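Local coordinates for solute-binding protein (Thermoactinomyces vulgaris, PDB 2ZYN), which probably binds cyclodextrins or related maltose-type glucosides as the extracellular component of a bacterial carbohydrate transporter, at residues A[22-27]-A[73-78]; A[60-65]-A[89-94]. All coordinates share one frame; numbering follows the deposited sequence.

Contact 1: residues A[22-27]-A[73-78]. With GLC (alpha-D-glucopyranose), chain B.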
loop_
_atom_site.group_PDB
_atom_site.type_symbol
_atom_site.label_atom_id
_atom_site.label_comp_id
_atom_site.label_asym_id
_atom_site.label_seq_id
_atom_site.Cartn_x
_atom_site.Cartn_y
_atom_site.Cartn_z
ATOM N N VAL A 22 22.876 -6.601 3.870
ATOM C CA VAL A 22 22.164 -6.312 2.624
ATOM C C VAL A 22 20.730 -5.888 2.938
ATOM O O VAL A 22 20.040 -6.534 3.729
ATOM C CB VAL A 22 22.173 -7.528 1.652
ATOM C CG1 VAL A 22 21.426 -7.216 0.363
ATOM C CG2 VAL A 22 23.600 -7.952 1.327
ATOM N N VAL A 23 20.303 -4.792 2.322
ATOM C CA VAL A 23 18.954 -4.262 2.505
ATOM C C VAL A 23 18.275 -4.154 1.141
ATOM O O VAL A 23 18.855 -3.603 0.207
ATOM C CB VAL A 23 18.991 -2.868 3.189
ATOM C CG1 VAL A 23 17.624 -2.208 3.175
ATOM C CG2 VAL A 23 19.498 -2.977 4.618
ATOM N N TRP A 24 17.062 -4.689 1.017
ATOM C CA TRP A 24 16.274 -4.469 -0.197
ATOM C C TRP A 24 15.267 -3.353 0.018
ATOM O O TRP A 24 14.363 -3.471 0.851
ATOM C CB TRP A 24 15.544 -5.734 -0.655
ATOM C CG TRP A 24 16.426 -6.827 -1.175
ATOM C CD1 TRP A 24 17.738 -6.727 -1.543
ATOM C CD2 TRP A 24 16.043 -8.184 -1.414
ATOM N NE1 TRP A 24 18.200 -7.947 -1.978
ATOM C CE2 TRP A 24 17.179 -8.858 -1.912
ATOM C CE3 TRP A 24 14.849 -8.901 -1.250
ATOM C CZ2 TRP A 24 17.160 -10.217 -2.245
ATOM C CZ3 TRP A 24 14.827 -10.251 -1.582
ATOM C CH2 TRP A 24 15.979 -10.893 -2.075
ATOM N N GLU A 25 15.438 -2.267 -0.733
ATOM C CA GLU A 25 14.500 -1.150 -0.715
ATOM C C GLU A 25 13.773 -1.070 -2.050
ATOM O O GLU A 25 14.303 -1.492 -3.078
ATOM C CB GLU A 25 15.227 0.170 -0.401
ATOM C CG GLU A 25 14.346 1.431 -0.375
ATOM C CD GLU A 25 13.233 1.379 0.668
ATOM O OE1 GLU A 25 12.190 0.739 0.414
ATOM O OE2 GLU A 25 13.389 2.003 1.738
ATOM N N ASN A 26 12.551 -0.544 -2.017
ATOM C CA ASN A 26 11.726 -0.368 -3.208
ATOM C C ASN A 26 12.495 0.288 -4.354
ATOM O O ASN A 26 13.131 1.330 -4.171
ATOM C CB ASN A 26 10.479 0.455 -2.860
ATOM C CG ASN A 26 9.498 0.571 -4.018
ATOM O OD1 ASN A 26 9.457 -0.277 -4.911
ATOM N ND2 ASN A 26 8.680 1.622 -3.990
ATOM N N ALA A 27 12.430 -0.341 -5.527
ATOM C CA ALA A 27 13.122 0.140 -6.718
ATOM C C ALA A 27 12.344 1.265 -7.390
ATOM O O ALA A 27 11.839 1.109 -8.512
ATOM C CB ALA A 27 13.370 -1.016 -7.691
ATOM N N LYS A 73 21.097 -16.133 -0.646
ATOM C CA LYS A 73 21.360 -14.939 -1.453
ATOM C C LYS A 73 20.327 -13.829 -1.232
ATOM O O LYS A 73 20.303 -12.832 -1.961
ATOM C CB LYS A 73 21.454 -15.310 -2.938
ATOM C CG LYS A 73 22.508 -16.371 -3.240
ATOM C CD LYS A 73 22.829 -16.491 -4.721
ATOM C CE LYS A 73 21.650 -16.996 -5.539
ATOM N NZ LYS A 73 20.934 -15.879 -6.227
ATOM N N GLY A 74 19.486 -14.003 -0.217
ATOM C CA GLY A 74 18.493 -12.996 0.137
ATOM C C GLY A 74 19.074 -11.902 1.011
ATOM O O GLY A 74 20.147 -12.064 1.602
ATOM N N ALA A 75 18.366 -10.777 1.090
ATOM C CA ALA A 75 18.786 -9.661 1.930
ATOM C C ALA A 75 18.531 -9.957 3.402
ATOM O O ALA A 75 17.760 -10.860 3.742
ATOM C CB ALA A 75 18.065 -8.392 1.524
ATOM N N ASP A 76 19.187 -9.191 4.267
ATOM C CA ASP A 76 18.950 -9.262 5.709
ATOM C C ASP A 76 17.652 -8.548 6.063
ATOM O O ASP A 76 16.810 -9.093 6.780
ATOM C CB ASP A 76 20.116 -8.632 6.469
ATOM C CG ASP A 76 21.421 -9.360 6.231
ATOM O OD1 ASP A 76 21.584 -10.475 6.771
ATOM O OD2 ASP A 76 22.279 -8.821 5.500
ATOM N N LEU A 77 17.513 -7.321 5.561
ATOM C CA LEU A 77 16.301 -6.521 5.732
ATOM C C LEU A 77 15.553 -6.377 4.413
ATOM O O LEU A 77 16.153 -6.089 3.370
ATOM C CB LEU A 77 16.629 -5.133 6.292
ATOM C CG LEU A 77 16.544 -4.855 7.799
ATOM C CD1 LEU A 77 16.946 -6.038 8.662
ATOM C CD2 LEU A 77 17.360 -3.624 8.149
ATOM N N VAL A 78 14.240 -6.578 4.484
ATOM C CA VAL A 78 13.346 -6.498 3.329
ATOM C C VAL A 78 12.134 -5.637 3.696
ATOM O O VAL A 78 11.925 -5.327 4.868
ATOM C CB VAL A 78 12.875 -7.908 2.874
ATOM C CG1 VAL A 78 14.056 -8.733 2.352
ATOM C CG2 VAL A 78 12.163 -8.648 4.022
HETATM C C1 GLC B . 6.515 -0.069 -9.974
HETATM C C2 GLC B . 7.583 0.207 -8.937
HETATM C C3 GLC B . 6.975 0.625 -7.584
HETATM C C4 GLC B . 5.963 1.797 -7.682
HETATM C C5 GLC B . 4.990 1.632 -8.943
HETATM C C6 GLC B . 4.379 2.951 -9.435
HETATM O O2 GLC B . 8.481 -0.900 -8.738
HETATM O O3 GLC B . 8.025 0.963 -6.676
HETATM O O4 GLC B . 5.199 1.728 -6.484
HETATM O O5 GLC B . 5.604 1.015 -10.138
HETATM O O6 GLC B . 5.423 3.872 -9.706
#
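V22, V23 and W24 meet A75, D76 and L77 where the first strand, 20-25, runs parallel to the start of strand 77-81; a single beta bridge pairs V23 with L77. Backbone hydrogen bonds run along the bridge: W24 N gives to L77 O at 2.9 Å, and V22 O accepts L77 N at 3.2 Å. The same V22 O also takes D76 N at 2.8 Å, so two backbone donors share it. A side-chain bond adds to these, V22 N reaching the anti lone pair of D76 OD2 at 2.8 Å, while D76 OD1 is bonded to S290. Apolar contact centres on W24. With CG beside the backbone N (chi1 -69°), its indole lies across A75, whose CB sits 3.3 Å from the centroid of the five-membered ring, a CH-pi contact over the face. V78 CG1 approaches W24 CE3 obliquely at 3.7 Å, and V22 CG1 packs on A75 CB at the same distance. Just beyond the strand's end, N26 OD1 accepts from glucose O3 at 2.6 Å, and ND2 returns a weak bond to that hydroxyl. Two backbone donors on V22 O and the carboxylate on V22 N thus fix the loop leading into strand 77-81, with the indole face lying against that loop.

Contact 2: residues A[60-65]-A[89-94]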
loop_
_atom_site.group_PDB
_atom_site.type_symbol
_atom_site.label_atom_id
_atom_site.label_comp_id
_atom_site.label_asym_id
_atom_site.label_seq_id
_atom_site.Cartn_x
_atom_site.Cartn_y
_atom_site.Cartn_z
ATOM N N LYS A 60 7.738 -7.237 -5.617
ATOM C CA LYS A 60 8.520 -8.382 -6.073
ATOM C C LYS A 60 9.395 -8.956 -4.959
ATOM O O LYS A 60 9.895 -10.080 -5.080
ATOM C CB LYS A 60 9.367 -8.014 -7.294
ATOM C CG LYS A 60 8.559 -7.741 -8.564
ATOM C CD LYS A 60 9.458 -7.513 -9.780
ATOM C CE LYS A 60 10.015 -8.823 -10.336
ATOM N NZ LYS A 60 10.905 -8.606 -11.513
ATOM N N GLN A 61 9.564 -8.193 -3.874
ATOM C CA GLN A 61 10.481 -8.571 -2.795
ATOM C C GLN A 61 10.145 -9.888 -2.099
ATOM O O GLN A 61 11.047 -10.684 -1.830
ATOM C CB GLN A 61 10.614 -7.450 -1.752
ATOM C CG GLN A 61 11.482 -6.285 -2.219
ATOM C CD GLN A 61 11.958 -5.376 -1.098
ATOM O OE1 GLN A 61 12.208 -4.190 -1.311
ATOM N NE2 GLN A 61 12.098 -5.930 0.096
ATOM N N GLN A 62 8.866 -10.114 -1.801
ATOM C CA GLN A 62 8.453 -11.335 -1.096
ATOM C C GLN A 62 8.692 -12.569 -1.953
ATOM O O GLN A 62 9.175 -13.591 -1.457
ATOM C CB GLN A 62 6.990 -11.248 -0.641
ATOM C CG GLN A 62 6.498 -12.476 0.142
ATOM C CD GLN A 62 5.298 -12.187 1.034
ATOM O OE1 GLN A 62 4.739 -13.097 1.652
ATOM N NE2 GLN A 62 4.901 -10.928 1.107
ATOM N N GLU A 63 8.367 -12.463 -3.241
ATOM C CA GLU A 63 8.595 -13.558 -4.180
ATOM C C GLU A 63 10.086 -13.832 -4.377
ATOM O O GLU A 63 10.497 -14.990 -4.450
ATOM C CB GLU A 63 7.905 -13.291 -5.524
ATOM C CG GLU A 63 6.374 -13.319 -5.466
ATOM C CD GLU A 63 5.813 -14.643 -4.957
ATOM O OE1 GLU A 63 6.369 -15.712 -5.297
ATOM O OE2 GLU A 63 4.809 -14.612 -4.212
ATOM N N LYS A 64 10.886 -12.768 -4.432
ATOM C CA LYS A 64 12.337 -12.891 -4.610
ATOM C C LYS A 64 13.019 -13.528 -3.394
ATOM O O LYS A 64 13.924 -14.356 -3.546
ATOM C CB LYS A 64 12.966 -11.529 -4.925
ATOM C CG LYS A 64 14.431 -11.589 -5.345
ATOM C CD LYS A 64 15.013 -10.190 -5.518
ATOM C CE LYS A 64 16.467 -10.234 -5.958
ATOM N NZ LYS A 64 16.618 -10.743 -7.349
ATOM N N LEU A 65 12.579 -13.150 -2.194
ATOM C CA LEU A 65 13.120 -13.727 -0.956
ATOM C C LEU A 65 12.751 -15.202 -0.810
ATOM O O LEU A 65 13.533 -15.994 -0.271
ATOM C CB LEU A 65 12.649 -12.937 0.272
ATOM C CG LEU A 65 13.280 -13.285 1.630
ATOM C CD1 LEU A 65 14.792 -13.058 1.637
ATOM C CD2 LEU A 65 12.617 -12.498 2.748
ATOM N N VAL A 89 5.014 -15.109 7.156
ATOM C CA VAL A 89 5.340 -15.732 8.440
ATOM C C VAL A 89 5.077 -17.245 8.400
ATOM O O VAL A 89 5.891 -18.036 8.893
ATOM C CB VAL A 89 4.587 -15.037 9.607
ATOM C CG1 VAL A 89 4.693 -15.844 10.897
ATOM C CG2 VAL A 89 5.133 -13.627 9.818
ATOM N N THR A 90 3.958 -17.630 7.788
ATOM C CA THR A 90 3.554 -19.038 7.654
ATOM C C THR A 90 4.494 -19.830 6.726
ATOM O O THR A 90 4.751 -21.019 6.956
ATOM C CB THR A 90 2.076 -19.148 7.185
ATOM O OG1 THR A 90 1.232 -18.446 8.111
ATOM C CG2 THR A 90 1.617 -20.599 7.114
ATOM N N LYS A 91 5.009 -19.159 5.698
ATOM C CA LYS A 91 6.003 -19.738 4.792
ATOM C C LYS A 91 7.414 -19.741 5.390
ATOM O O LYS A 91 8.345 -20.283 4.788
ATOM C CB LYS A 91 6.028 -18.979 3.463
ATOM C CG LYS A 91 4.803 -19.157 2.580
ATOM C CD LYS A 91 4.878 -18.245 1.350
ATOM C CE LYS A 91 5.230 -16.803 1.732
ATOM N NZ LYS A 91 5.286 -15.871 0.577
ATOM N N GLY A 92 7.570 -19.126 6.560
ATOM C CA GLY A 92 8.859 -19.079 7.249
ATOM C C GLY A 92 9.875 -18.140 6.620
ATOM O O GLY A 92 11.084 -18.366 6.727
ATOM N N LEU A 93 9.385 -17.088 5.966
ATOM C CA LEU A 93 10.243 -16.100 5.312
ATOM C C LEU A 93 10.840 -15.108 6.298
ATOM O O LEU A 93 11.918 -14.558 6.059
ATOM C CB LEU A 93 9.468 -15.317 4.248
ATOM C CG LEU A 93 9.277 -15.895 2.847
ATOM C CD1 LEU A 93 8.488 -14.904 1.997
ATOM C CD2 LEU A 93 10.614 -16.201 2.198
ATOM N N LEU A 94 10.126 -14.865 7.395
ATOM C CA LEU A 94 10.520 -13.832 8.349
ATOM C C LEU A 94 10.638 -14.363 9.770
ATOM O O LEU A 94 10.027 -15.382 10.120
ATOM C CB LEU A 94 9.529 -12.663 8.314
ATOM C CG LEU A 94 9.178 -11.997 6.982
ATOM C CD1 LEU A 94 8.161 -10.898 7.220
ATOM C CD2 LEU A 94 10.417 -11.447 6.289
#
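Q62 and L65, on one side of helix 61-68, pack against K91 and L93 at the Schellman motif that ends helix 85-90. G92 leaves the helix with positive phi, its N bonded back to V89 O at 3.1 Å, and the turn brings L93 round to face the other helix. Helix 61-68 is the crossover of a beta-alpha-beta unit, lying between strands 50-55 and 77-81 in the chain; helix 85-90 is the next helix after strand 77-81. The Q62 side chain reaches from its helix to the turn. From CB, CG is set anti to the backbone N (chi1 -178°), where it meets L93 CD1 at 3.6 Å and lies equally near K91 NZ. Beyond it the chain is extended, and CD passes K91 NZ at 3.7 Å. At the tip OE1 accepts a hydrogen bond from K91 NZ at 3.0 Å; the C=O...N angle of 115° brings the ammonium to the flank of the carbonyl instead of its end. The lysine is bent at chi3 (-49°), which turns NZ back toward the glutamine, and it also has a long, weak ion pair with E87. W80, R84 and A88 border Q62 as well. Shortening Q62 to an alanine would probably leave K91 NZ without this amide acceptor and L93 CD1 without the methylene it packs on. Further along, the L65 and L93 side chains run antiparallel alongside one another, L65 CG 4.0 Å from L93 CD2, and L94 adds a looser contact to L65. Each leucine also touches the other's backbone: L93 CD2 lies 3.8 Å from L65 C, and L65 CD2 stands 4.0 Å from L93 O.

Overall arrangement
Both contacts are largely buried and lie on the same side of the chain's centre, about 11 Å apart between centres; exposed K73 edges contact 1, and in contact 2 partly exposed K91 borders four buried residues. Strand 77-81 of contact 1 follows helix 61-68 of contact 2 and leads into helix 85-90. They meet chiefly through W24, which packs on Q61, K64 and L65, with V78 also on Q61. Contact 1 sets strand 20-25 beside strand 77-81 and the loop before it, with backbone hydrogen bonds, a carboxylate and a ring face, and strand 20-25 leads on to N26 at a bound glucose. Contact 2 is helix-on-helix-end, mostly leucine and methylene packing, with one lysine-amide bond.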